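Local structure of putative hydrolase (Bacteroides ovatus, 4HBS) at residues 32-37 with 409-414; 95-100 with 132-137; 139-144 with 153-158; 318-323 with 339-344. The protein is of unknown function but is probably a hydrolase, possibly of glycosidic bonds, built as a five-bladed beta-propeller. One frame throughout, in Å; residues are numbered along the deposited sequence.

Contact 1: 32-37 with 409-414; sequences GQYWKV and YDNDAP
Lys36 and Asp410 reach toward each other tip to tip, and their salt bridge is the firm part of a small contact between two loops. Lys36 NZ donates to Asp410 OD2 at 3.2 Å, meeting the oxygen on its anti side and a little out of the carboxylate plane. The same ammonium also gives a hydrogen bond to Tyr34 OH at 3.0 Å, and a further one to the backbone O of Asn10, the first residue modelled. The lysine chain runs extended as far as CE and then bends (chi4 123°), which brings NZ round to these oxygens; lower down, its CG lies over the centre of the Trp35 ring, 3.7 Å above the plane. Both loops make a type I turn, Tyr34 to Val37 and Tyr409 to Asp412. They flank the propeller blade in which the two ends of the chain meet, strand 38-42 pairing with strand 399-403, while Asp412 forms a salt bridge with Lys336 of the preceding blade. An alanine in place of Lys36 would probably leave the Asp410 carboxylate without its opposite charge, and the Tyr34 hydroxyl and the O of Asn10 without the ammonium that joins them. Away from the ammonium the fit is loose. The backbones stay well apart, with Lys36 CA and Asp410 CA 9.7 Å from each other, and only 143 Å² is buried in all. CG of Tyr34 is anti to the backbone N (chi1 -178°), on the side of the other loop, and the OH at the end of the ring comes near the exposed side chain of Asn411.

Contact 2: 95-100 with 132-137; sequences PRNSIM and RTHIRH
Asn97 binds the 132-137 loop with both its backbone and its side chain. Among the hydrogen bonds, its amide pairs with the two backbone polar atoms of Ile135, much as a neighbouring strand would: Ile135 N gives to Asn97 OD1 at 2.9 Å, on a lone pair in the amide plane, and Asn97 ND2 gives to Ile135 O at 3.1 Å, again in plane. A chi1 of 54° puts CG of Asn97 between the backbone N and the carbonyl carbon, the crowded position, from which the amide meets the 132-137 backbone. ND2 has a second acceptor in the O of Tyr158. The backbone O of Asn97 takes His134 N at 2.9 Å, the donor standing above the carbonyl plane. One residue earlier, Arg96 N reaches Thr133 OG1 at 3.2 Å. A leucine in place of Asn97 would probably leave the N-H and C=O of Ile135, and the O of Tyr158, without these partners in a buried setting. The contact lies where the propeller passes from one blade to the next: strand 98-102 belongs to the sheet that starts at residue 60, while 132-137 is part of the connection leading to the sheet that starts with strand 156-165. Van der Waals contacts surround the hydrogen bonds. Ile99 CD1 makes a CH-pi contact over one face of the His134 ring, 4.0 Å from its centroid, while His134 NE2 is hydrogen-bonded to Tyr196 OH. Pro95 CB rests 3.7 Å from Thr133 N. The other branch of Thr133, CG2, comes within 3.6 Å of Asn97 OD1.

Contact 3: 139-144 with 153-158; sequences KATLSD and DQDYLY
Lys139 lays its CB over one face of the Tyr156 ring, at the point where strand 156-165, the first of a four-stranded antiparallel blade of the propeller, sets out. The loop 139-143 runs past this strand start to Ser143, the N-cap of helix 144-148, whose OG caps Lys146 N. In the CH-pi contact, Lys139 CB is 3.9 Å from the centroid of the Tyr156 ring and 24° off its normal, shifted toward the CG and CD2 side rather than centred. Tyr156 CG stands beside its own backbone N, anti to the carbonyl carbon (chi1 -59°). From there the ring passes close to the backbone of Lys139 as well, whose O is near CD2. Asp155 turns its carboxylate to the next part of the loop. Its OD2 is gripped by one residue through two donors: Thr141 N arrives at 2.9 Å on the syn lone pair, and Thr141 OG1 donates at 2.8 Å from the syn side but well out of the carboxylate plane. The other oxygen, OD1, rests against Ala140, 3.6 Å from its CB. Beyond Ala140, Asp153 and Leu142 slide past each other in opposite directions. Asp153 OD1 has its main partner in Arg136, in a salt bridge with the preceding part of the same connection, and Ile147 of helix 144-148 packs on both Leu142 and Asp153. That same OD1 lies equally near two carbons of the loop, the methyl CB of Ala140 and the methylene CB of Leu142, each 3.5 Å away.

Contact 4: 318-323 with 339-344; sequences RDVLMF and FTLPEF
Arg318 curls round the carbonyl oxygen of Leu341. Its CB starts 3.5 Å from Leu341 O; CG stays alongside the same atom, and CD comes to 3.4 Å from it while also lying near Pro342 O. The bend at chi3 (-66°) places NE 4.0 Å from Leu341 O, and CZ lies a little nearer to that oxygen, with Thr340 CG2 also close. NH1 at the tip then donates back to Leu341 O at 2.7 Å, nearly along the C=O axis and tilted somewhat from the guanidinium plane. The flat end is sandwiched between two aliphatic groups: Glu343 CB lies over one face and Thr340 CG2 over the opposite one. The backbones close the same end, Leu341 N bonding to Arg318 O at 2.7 Å. This is the open end of the hairpin of strands 319-325 and 333-340, the last two strands of an antiparallel propeller blade. Asp319 and Thr340 form a non-hydrogen-bonded pair, their side chains side by side and pointing the same way, with Thr340 OG1 donating to Asp319 OD1 at 2.7 Å. On the other face of the sheet, Val320 CG2 makes a CH-pi contact over the Phe339 ring, 4.3 Å from its centroid, and also meets Leu341 CD1. Val359, on strand 356-361 of the next blade, packs against Val320 and Leu341. The hairpin end is therefore two-sided: buried valine, phenylalanine and leucine on one side, charged and hydroxyl groups on the other. There the nearby Glu343 carboxylate, though too far for a salt bridge, would probably help to balance the arginine's charge.

The four contacts fall into two groups on opposite sides of the chain's centre. Contacts 2 and 3 adjoin, their centres 11 Å apart. Arg96 of contact 2 packs on Leu157 of contact 3 and gives a hydrogen bond from NE to the O of Asp153, so the blade-to-blade connection and the strand start are tied together. Contacts 1 and 4 are also neighbours, with centres 15 Å apart; Tyr409 lays its ring end against strand 319-325, and Gln33 packs on Phe339. Between the groups, contacts 2 and 4 come within about 20 Å at their nearest atoms. Contact 1 brings together segments near the two ends of the chain, so the other three lie within the loop it closes.

Contact 1: 32-37 with 409-414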
# COMPACT_ATOMS: atom_id res chain seq x y z
N GLY A 32 12.58 7.18 -19.27
CA GLY A 32 12.19 7.89 -18.06
C GLY A 32 13.23 7.83 -16.94
O GLY A 32 13.36 8.81 -16.18
N GLN A 33 14.01 6.71 -16.84
CA GLN A 33 15.02 6.58 -15.78
C GLN A 33 16.43 7.05 -16.19
O GLN A 33 16.87 6.90 -17.34
CB GLN A 33 15.11 5.16 -15.20
CG GLN A 33 15.27 4.04 -16.21
CD GLN A 33 16.20 2.96 -15.76
OE1 GLN A 33 16.99 3.13 -14.84
NE2 GLN A 33 16.12 1.79 -16.39
N TYR A 34 17.15 7.59 -15.16
CA TYR A 34 18.53 8.10 -15.18
C TYR A 34 19.47 6.92 -15.29
O TYR A 34 19.21 5.89 -14.69
CB TYR A 34 18.76 8.89 -13.86
CG TYR A 34 20.10 9.56 -13.65
CD1 TYR A 34 20.70 10.30 -14.65
CD2 TYR A 34 20.68 9.61 -12.38
CE1 TYR A 34 21.89 11.00 -14.43
CE2 TYR A 34 21.86 10.32 -12.14
CZ TYR A 34 22.46 11.01 -13.16
OH TYR A 34 23.62 11.70 -12.89
N TRP A 35 20.53 7.03 -16.09
CA TRP A 35 21.48 5.93 -16.30
C TRP A 35 22.21 5.43 -15.01
O TRP A 35 22.64 4.28 -14.99
CB TRP A 35 22.50 6.31 -17.38
CG TRP A 35 23.42 7.44 -17.01
CD1 TRP A 35 23.19 8.78 -17.15
CD2 TRP A 35 24.75 7.32 -16.50
NE1 TRP A 35 24.29 9.50 -16.73
CE2 TRP A 35 25.26 8.62 -16.34
CE3 TRP A 35 25.54 6.23 -16.12
CZ2 TRP A 35 26.54 8.86 -15.84
CZ3 TRP A 35 26.81 6.47 -15.63
CH2 TRP A 35 27.31 7.77 -15.51
N LYS A 36 22.36 6.27 -13.95
CA LYS A 36 23.00 5.82 -12.70
C LYS A 36 22.00 5.04 -11.77
O LYS A 36 22.42 4.47 -10.75
CB LYS A 36 23.58 7.01 -11.90
CG LYS A 36 24.68 7.82 -12.58
CD LYS A 36 25.33 8.79 -11.58
CE LYS A 36 26.54 9.53 -12.11
NZ LYS A 36 26.38 11.00 -12.04
N VAL A 37 20.68 5.07 -12.10
CA VAL A 37 19.66 4.41 -11.30
C VAL A 37 19.43 3.00 -11.87
O VAL A 37 19.06 2.86 -13.02
CB VAL A 37 18.37 5.27 -11.27
CG1 VAL A 37 17.21 4.51 -10.62
CG2 VAL A 37 18.62 6.58 -10.54
N TYR A 409 19.66 13.33 -7.54
CA TYR A 409 20.02 14.69 -7.15
C TYR A 409 21.56 14.93 -7.12
O TYR A 409 22.00 15.88 -6.47
CB TYR A 409 19.38 15.00 -5.79
CG TYR A 409 17.87 14.88 -5.83
CD1 TYR A 409 17.11 15.77 -6.58
CD2 TYR A 409 17.21 13.86 -5.17
CE1 TYR A 409 15.72 15.65 -6.65
CE2 TYR A 409 15.82 13.75 -5.21
CZ TYR A 409 15.08 14.63 -5.98
OH TYR A 409 13.71 14.50 -6.04
N ASP A 410 22.35 14.10 -7.87
CA ASP A 410 23.83 14.23 -7.96
C ASP A 410 24.23 15.56 -8.53
O ASP A 410 24.99 16.30 -7.90
CB ASP A 410 24.44 13.15 -8.91
CG ASP A 410 24.87 11.83 -8.30
OD1 ASP A 410 24.84 11.71 -7.04
OD2 ASP A 410 25.30 10.93 -9.07
N ASN A 411 23.74 15.86 -9.74
CA ASN A 411 24.10 17.05 -10.50
C ASN A 411 23.10 18.24 -10.28
O ASN A 411 23.00 19.12 -11.14
CB ASN A 411 24.24 16.69 -12.00
CG ASN A 411 25.04 15.40 -12.26
OD1 ASN A 411 24.54 14.46 -12.89
ND2 ASN A 411 26.27 15.32 -11.77
N ASP A 412 22.43 18.30 -9.10
CA ASP A 412 21.52 19.37 -8.71
C ASP A 412 22.10 20.07 -7.48
O ASP A 412 22.76 19.42 -6.67
CB ASP A 412 20.13 18.80 -8.38
CG ASP A 412 19.37 18.23 -9.57
OD1 ASP A 412 20.02 17.61 -10.45
OD2 ASP A 412 18.14 18.35 -9.59
N ALA A 413 21.82 21.37 -7.31
CA ALA A 413 22.30 22.11 -6.13
C ALA A 413 21.63 21.57 -4.85
O ALA A 413 20.63 20.85 -4.94
CB ALA A 413 21.98 23.59 -6.30
N PRO A 414 22.15 21.88 -3.64
CA PRO A 414 21.48 21.39 -2.42
C PRO A 414 20.23 22.22 -2.09
O PRO A 414 20.02 23.29 -2.68
CB PRO A 414 22.56 21.51 -1.34
CG PRO A 414 23.76 22.18 -2.00
CD PRO A 414 23.31 22.73 -3.30

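Contact 2: 95-100 with 132-137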
# COMPACT_ATOMS: atom_id res chain seq x y z
N PRO A 95 -13.01 -11.02 -0.44
CA PRO A 95 -13.07 -10.18 0.78
C PRO A 95 -12.59 -8.75 0.58
O PRO A 95 -11.64 -8.52 -0.15
CB PRO A 95 -12.13 -10.92 1.75
CG PRO A 95 -11.36 -11.85 0.93
CD PRO A 95 -12.29 -12.27 -0.15
N ARG A 96 -13.23 -7.78 1.26
CA ARG A 96 -12.86 -6.37 1.12
C ARG A 96 -11.52 -6.04 1.74
O ARG A 96 -10.91 -5.06 1.32
CB ARG A 96 -13.97 -5.43 1.65
CG ARG A 96 -15.32 -5.63 0.94
CD ARG A 96 -15.20 -5.90 -0.58
NE ARG A 96 -16.28 -5.26 -1.37
CZ ARG A 96 -16.13 -4.24 -2.21
NH1 ARG A 96 -14.94 -3.68 -2.38
NH2 ARG A 96 -17.17 -3.75 -2.86
N ASN A 97 -11.03 -6.86 2.64
CA ASN A 97 -9.71 -6.69 3.21
C ASN A 97 -9.29 -7.96 3.92
O ASN A 97 -10.13 -8.78 4.30
CB ASN A 97 -9.62 -5.47 4.15
CG ASN A 97 -10.64 -5.48 5.25
OD1 ASN A 97 -10.66 -6.37 6.08
ND2 ASN A 97 -11.55 -4.50 5.27
N SER A 98 -7.99 -8.10 4.11
CA SER A 98 -7.41 -9.25 4.78
C SER A 98 -6.01 -8.91 5.19
O SER A 98 -5.47 -7.89 4.74
CB SER A 98 -7.43 -10.47 3.87
OG SER A 98 -6.83 -10.23 2.61
N ILE A 99 -5.43 -9.72 6.07
CA ILE A 99 -4.08 -9.48 6.54
C ILE A 99 -3.27 -10.78 6.51
O ILE A 99 -3.82 -11.88 6.34
CB ILE A 99 -4.07 -8.80 7.94
CG1 ILE A 99 -4.60 -9.75 9.05
CG2 ILE A 99 -4.86 -7.46 7.90
CD1 ILE A 99 -4.64 -9.18 10.47
N MSE A 100 -1.97 -10.63 6.66
CA MSE A 100 -1.00 -11.72 6.66
C MSE A 100 0.25 -11.30 7.44
O MSE A 100 0.50 -10.10 7.59
CB MSE A 100 -0.66 -12.06 5.18
CG MSE A 100 0.42 -13.12 4.98
SE MSE A 100 2.15 -12.38 4.73
CE MSE A 100 1.97 -11.87 3.01
N ARG A 132 -13.48 -14.62 4.38
CA ARG A 132 -14.39 -13.52 4.70
C ARG A 132 -13.59 -12.24 4.99
O ARG A 132 -12.44 -12.33 5.42
CB ARG A 132 -15.22 -13.86 5.93
CG ARG A 132 -15.88 -15.21 5.88
CD ARG A 132 -16.79 -15.39 7.06
NE ARG A 132 -17.53 -16.65 7.00
CZ ARG A 132 -17.06 -17.84 7.36
NH1 ARG A 132 -15.82 -17.97 7.82
NH2 ARG A 132 -17.83 -18.92 7.27
N THR A 133 -14.21 -11.06 4.79
CA THR A 133 -13.58 -9.76 5.07
C THR A 133 -12.98 -9.75 6.52
O THR A 133 -13.65 -10.20 7.46
CB THR A 133 -14.63 -8.64 4.91
OG1 THR A 133 -15.22 -8.71 3.61
CG2 THR A 133 -14.07 -7.27 5.16
N HIS A 134 -11.72 -9.28 6.69
CA HIS A 134 -11.08 -9.27 8.00
C HIS A 134 -11.80 -8.30 8.95
O HIS A 134 -12.17 -8.73 10.04
CB HIS A 134 -9.57 -8.93 7.90
CG HIS A 134 -8.97 -8.41 9.17
ND1 HIS A 134 -8.65 -9.25 10.21
CD2 HIS A 134 -8.65 -7.15 9.52
CE1 HIS A 134 -8.15 -8.49 11.16
NE2 HIS A 134 -8.14 -7.21 10.79
N ILE A 135 -11.98 -7.02 8.54
CA ILE A 135 -12.65 -6.02 9.38
C ILE A 135 -13.81 -5.44 8.57
O ILE A 135 -13.64 -4.96 7.45
CB ILE A 135 -11.67 -4.96 9.94
CG1 ILE A 135 -12.37 -4.07 10.99
CG2 ILE A 135 -11.05 -4.11 8.85
CD1 ILE A 135 -11.43 -3.30 11.87
N ARG A 136 -14.99 -5.53 9.16
CA ARG A 136 -16.25 -5.15 8.54
C ARG A 136 -16.65 -3.76 9.00
O ARG A 136 -16.44 -3.42 10.17
CB ARG A 136 -17.33 -6.19 8.95
CG ARG A 136 -17.98 -6.86 7.79
CD ARG A 136 -18.68 -8.15 8.15
NE ARG A 136 -19.93 -7.95 8.90
CZ ARG A 136 -21.09 -7.54 8.39
NH1 ARG A 136 -21.20 -7.27 7.10
NH2 ARG A 136 -22.16 -7.42 9.18
N HIS A 137 -17.29 -2.97 8.13
CA HIS A 137 -17.75 -1.65 8.53
C HIS A 137 -19.10 -1.75 9.29
O HIS A 137 -20.06 -2.34 8.78
CB HIS A 137 -17.90 -0.71 7.33
CG HIS A 137 -18.00 0.71 7.77
ND1 HIS A 137 -19.15 1.21 8.32
CD2 HIS A 137 -17.03 1.65 7.83
CE1 HIS A 137 -18.86 2.45 8.67
NE2 HIS A 137 -17.60 2.76 8.39

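Contact 3: 139-144 with 153-158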
# COMPACT_ATOMS: atom_id res chain seq x y z
N LYS A 139 -21.65 0.15 9.38
CA LYS A 139 -22.80 0.54 8.56
C LYS A 139 -23.20 -0.54 7.52
O LYS A 139 -24.25 -0.40 6.91
CB LYS A 139 -22.53 1.87 7.80
CG LYS A 139 -22.57 3.12 8.67
CD LYS A 139 -22.30 4.41 7.86
CE LYS A 139 -23.57 5.11 7.39
NZ LYS A 139 -23.29 6.33 6.58
N ALA A 140 -22.35 -1.59 7.29
CA ALA A 140 -22.64 -2.64 6.30
C ALA A 140 -23.83 -3.45 6.73
O ALA A 140 -23.87 -3.91 7.87
CB ALA A 140 -21.44 -3.54 6.10
N THR A 141 -24.81 -3.61 5.83
CA THR A 141 -26.10 -4.22 6.13
C THR A 141 -26.20 -5.75 5.93
O THR A 141 -27.22 -6.30 6.37
CB THR A 141 -27.18 -3.53 5.29
OG1 THR A 141 -26.83 -3.63 3.90
CG2 THR A 141 -27.36 -2.06 5.68
N LEU A 142 -25.21 -6.45 5.31
CA LEU A 142 -25.32 -7.92 5.18
C LEU A 142 -25.42 -8.55 6.57
O LEU A 142 -24.70 -8.14 7.50
CB LEU A 142 -24.18 -8.57 4.39
CG LEU A 142 -24.38 -8.67 2.89
CD1 LEU A 142 -23.13 -9.19 2.23
CD2 LEU A 142 -25.56 -9.57 2.55
N SER A 143 -26.29 -9.56 6.71
CA SER A 143 -26.58 -10.17 7.99
C SER A 143 -25.46 -11.10 8.39
O SER A 143 -24.75 -11.62 7.54
CB SER A 143 -27.90 -10.92 7.93
OG SER A 143 -27.82 -11.99 7.01
N ASP A 144 -25.35 -11.35 9.70
CA ASP A 144 -24.33 -12.25 10.26
C ASP A 144 -24.43 -13.66 9.62
O ASP A 144 -23.41 -14.33 9.43
CB ASP A 144 -24.48 -12.33 11.79
CG ASP A 144 -24.28 -11.02 12.53
OD1 ASP A 144 -23.65 -10.09 11.95
OD2 ASP A 144 -24.75 -10.91 13.69
N ASP A 153 -19.49 -7.81 1.73
CA ASP A 153 -20.13 -6.48 1.74
C ASP A 153 -19.76 -5.66 0.56
O ASP A 153 -18.57 -5.52 0.26
CB ASP A 153 -19.70 -5.68 2.98
CG ASP A 153 -20.09 -6.33 4.26
OD1 ASP A 153 -21.30 -6.58 4.44
OD2 ASP A 153 -19.19 -6.66 5.04
N GLN A 154 -20.77 -5.06 -0.09
CA GLN A 154 -20.55 -4.19 -1.24
C GLN A 154 -20.95 -2.76 -0.96
O GLN A 154 -20.65 -1.91 -1.79
CB GLN A 154 -21.31 -4.70 -2.46
CG GLN A 154 -21.09 -6.17 -2.78
CD GLN A 154 -19.66 -6.51 -3.02
OE1 GLN A 154 -19.01 -7.16 -2.22
NE2 GLN A 154 -19.12 -6.05 -4.14
N ASP A 155 -21.57 -2.48 0.21
CA ASP A 155 -22.10 -1.16 0.56
C ASP A 155 -21.07 -0.32 1.29
O ASP A 155 -20.58 0.67 0.74
CB ASP A 155 -23.42 -1.25 1.38
CG ASP A 155 -23.49 -2.27 2.53
OD1 ASP A 155 -22.53 -3.08 2.68
OD2 ASP A 155 -24.50 -2.25 3.27
N TYR A 156 -20.72 -0.72 2.53
CA TYR A 156 -19.76 -0.01 3.37
C TYR A 156 -18.60 -0.94 3.66
O TYR A 156 -18.81 -2.12 3.92
CB TYR A 156 -20.43 0.47 4.66
CG TYR A 156 -21.59 1.40 4.36
CD1 TYR A 156 -21.37 2.70 3.94
CD2 TYR A 156 -22.90 0.92 4.33
CE1 TYR A 156 -22.42 3.54 3.57
CE2 TYR A 156 -23.96 1.75 3.95
CZ TYR A 156 -23.72 3.06 3.58
OH TYR A 156 -24.75 3.90 3.24
N LEU A 157 -17.37 -0.43 3.58
CA LEU A 157 -16.21 -1.29 3.81
C LEU A 157 -15.02 -0.49 4.33
O LEU A 157 -15.11 0.72 4.49
CB LEU A 157 -15.83 -2.04 2.50
CG LEU A 157 -15.44 -1.17 1.30
CD1 LEU A 157 -13.95 -1.04 1.17
CD2 LEU A 157 -15.96 -1.74 0.05
N TYR A 158 -13.92 -1.22 4.63
CA TYR A 158 -12.68 -0.67 5.12
C TYR A 158 -11.55 -1.06 4.19
O TYR A 158 -11.48 -2.21 3.76
CB TYR A 158 -12.37 -1.20 6.54
CG TYR A 158 -13.07 -0.46 7.67
CD1 TYR A 158 -12.95 0.92 7.82
CD2 TYR A 158 -13.78 -1.16 8.65
CE1 TYR A 158 -13.58 1.60 8.86
CE2 TYR A 158 -14.40 -0.48 9.70
CZ TYR A 158 -14.33 0.90 9.78
OH TYR A 158 -14.95 1.58 10.80

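Contact 4: 318-323 with 339-344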
# COMPACT_ATOMS: atom_id res chain seq x y z
N ARG A 318 2.46 5.56 -15.48
CA ARG A 318 3.46 4.53 -15.25
C ARG A 318 4.72 5.17 -14.70
O ARG A 318 5.53 4.45 -14.14
CB ARG A 318 3.76 3.75 -16.53
CG ARG A 318 2.53 3.05 -17.10
CD ARG A 318 2.82 2.18 -18.31
NE ARG A 318 3.26 2.93 -19.51
CZ ARG A 318 4.46 2.84 -20.11
NH1 ARG A 318 5.41 2.04 -19.62
NH2 ARG A 318 4.71 3.56 -21.20
N ASP A 319 4.90 6.52 -14.83
CA ASP A 319 6.09 7.20 -14.27
C ASP A 319 6.00 7.29 -12.73
O ASP A 319 5.03 7.84 -12.21
CB ASP A 319 6.29 8.62 -14.87
CG ASP A 319 6.77 8.68 -16.33
OD1 ASP A 319 7.13 7.62 -16.88
OD2 ASP A 319 6.80 9.80 -16.90
N VAL A 320 6.99 6.72 -12.02
CA VAL A 320 7.10 6.78 -10.56
C VAL A 320 7.91 8.02 -10.25
O VAL A 320 9.06 8.09 -10.67
CB VAL A 320 7.77 5.51 -9.99
CG1 VAL A 320 7.98 5.63 -8.48
CG2 VAL A 320 6.93 4.28 -10.33
N LEU A 321 7.31 9.00 -9.56
CA LEU A 321 7.95 10.28 -9.27
C LEU A 321 8.64 10.33 -7.93
O LEU A 321 8.26 9.62 -7.01
CB LEU A 321 6.90 11.40 -9.30
CG LEU A 321 6.05 11.47 -10.55
CD1 LEU A 321 5.11 12.63 -10.46
CD2 LEU A 321 6.90 11.54 -11.81
N MSE A 322 9.64 11.23 -7.81
CA MSE A 322 10.35 11.46 -6.57
C MSE A 322 10.57 12.95 -6.37
O MSE A 322 10.96 13.64 -7.32
CB MSE A 322 11.68 10.71 -6.52
CG MSE A 322 12.34 10.78 -5.13
SE MSE A 322 14.06 9.95 -4.99
CE MSE A 322 13.48 8.24 -4.90
N PHE A 323 10.35 13.43 -5.12
CA PHE A 323 10.57 14.82 -4.69
C PHE A 323 11.39 14.81 -3.43
O PHE A 323 11.42 13.79 -2.75
CB PHE A 323 9.24 15.54 -4.39
CG PHE A 323 8.17 15.40 -5.43
CD1 PHE A 323 7.42 14.24 -5.53
CD2 PHE A 323 7.86 16.45 -6.28
CE1 PHE A 323 6.41 14.11 -6.48
CE2 PHE A 323 6.84 16.33 -7.22
CZ PHE A 323 6.12 15.16 -7.31
N PHE A 339 11.55 5.99 -12.33
CA PHE A 339 11.48 5.05 -13.45
C PHE A 339 10.04 4.95 -13.97
O PHE A 339 9.12 5.48 -13.36
CB PHE A 339 12.02 3.67 -13.05
CG PHE A 339 11.10 2.79 -12.23
CD1 PHE A 339 10.93 3.02 -10.87
CD2 PHE A 339 10.51 1.67 -12.79
CE1 PHE A 339 10.14 2.16 -10.10
CE2 PHE A 339 9.76 0.79 -12.01
CZ PHE A 339 9.57 1.04 -10.67
N THR A 340 9.87 4.26 -15.10
CA THR A 340 8.58 4.06 -15.75
C THR A 340 8.18 2.61 -15.64
O THR A 340 8.94 1.74 -16.05
CB THR A 340 8.65 4.50 -17.19
OG1 THR A 340 9.17 5.83 -17.22
CG2 THR A 340 7.31 4.47 -17.86
N LEU A 341 6.99 2.34 -15.09
CA LEU A 341 6.53 0.97 -14.88
C LEU A 341 6.20 0.31 -16.20
O LEU A 341 5.79 1.01 -17.12
CB LEU A 341 5.31 0.95 -13.96
CG LEU A 341 5.62 1.32 -12.52
CD1 LEU A 341 4.41 1.88 -11.80
CD2 LEU A 341 6.20 0.15 -11.78
N PRO A 342 6.36 -1.02 -16.33
CA PRO A 342 6.10 -1.68 -17.62
C PRO A 342 4.71 -1.47 -18.19
O PRO A 342 3.73 -1.33 -17.45
CB PRO A 342 6.30 -3.16 -17.31
CG PRO A 342 7.18 -3.20 -16.14
CD PRO A 342 6.88 -1.99 -15.34
N GLU A 343 4.62 -1.47 -19.53
CA GLU A 343 3.37 -1.34 -20.27
C GLU A 343 2.68 -2.74 -20.36
O GLU A 343 1.45 -2.81 -20.47
CB GLU A 343 3.72 -0.79 -21.67
CG GLU A 343 2.55 -0.38 -22.55
CD GLU A 343 2.97 -0.11 -23.98
OE1 GLU A 343 4.16 0.20 -24.20
OE2 GLU A 343 2.11 -0.23 -24.89
N PHE A 344 3.49 -3.84 -20.27
CA PHE A 344 3.05 -5.24 -20.35
C PHE A 344 3.43 -6.05 -19.11
O PHE A 344 4.52 -5.85 -18.57
CB PHE A 344 3.71 -5.88 -21.55
CG PHE A 344 3.43 -5.17 -22.84
CD1 PHE A 344 2.31 -5.49 -23.59
CD2 PHE A 344 4.26 -4.16 -23.29
CE1 PHE A 344 2.06 -4.85 -24.80
CE2 PHE A 344 3.99 -3.49 -24.48
CZ PHE A 344 2.90 -3.84 -25.24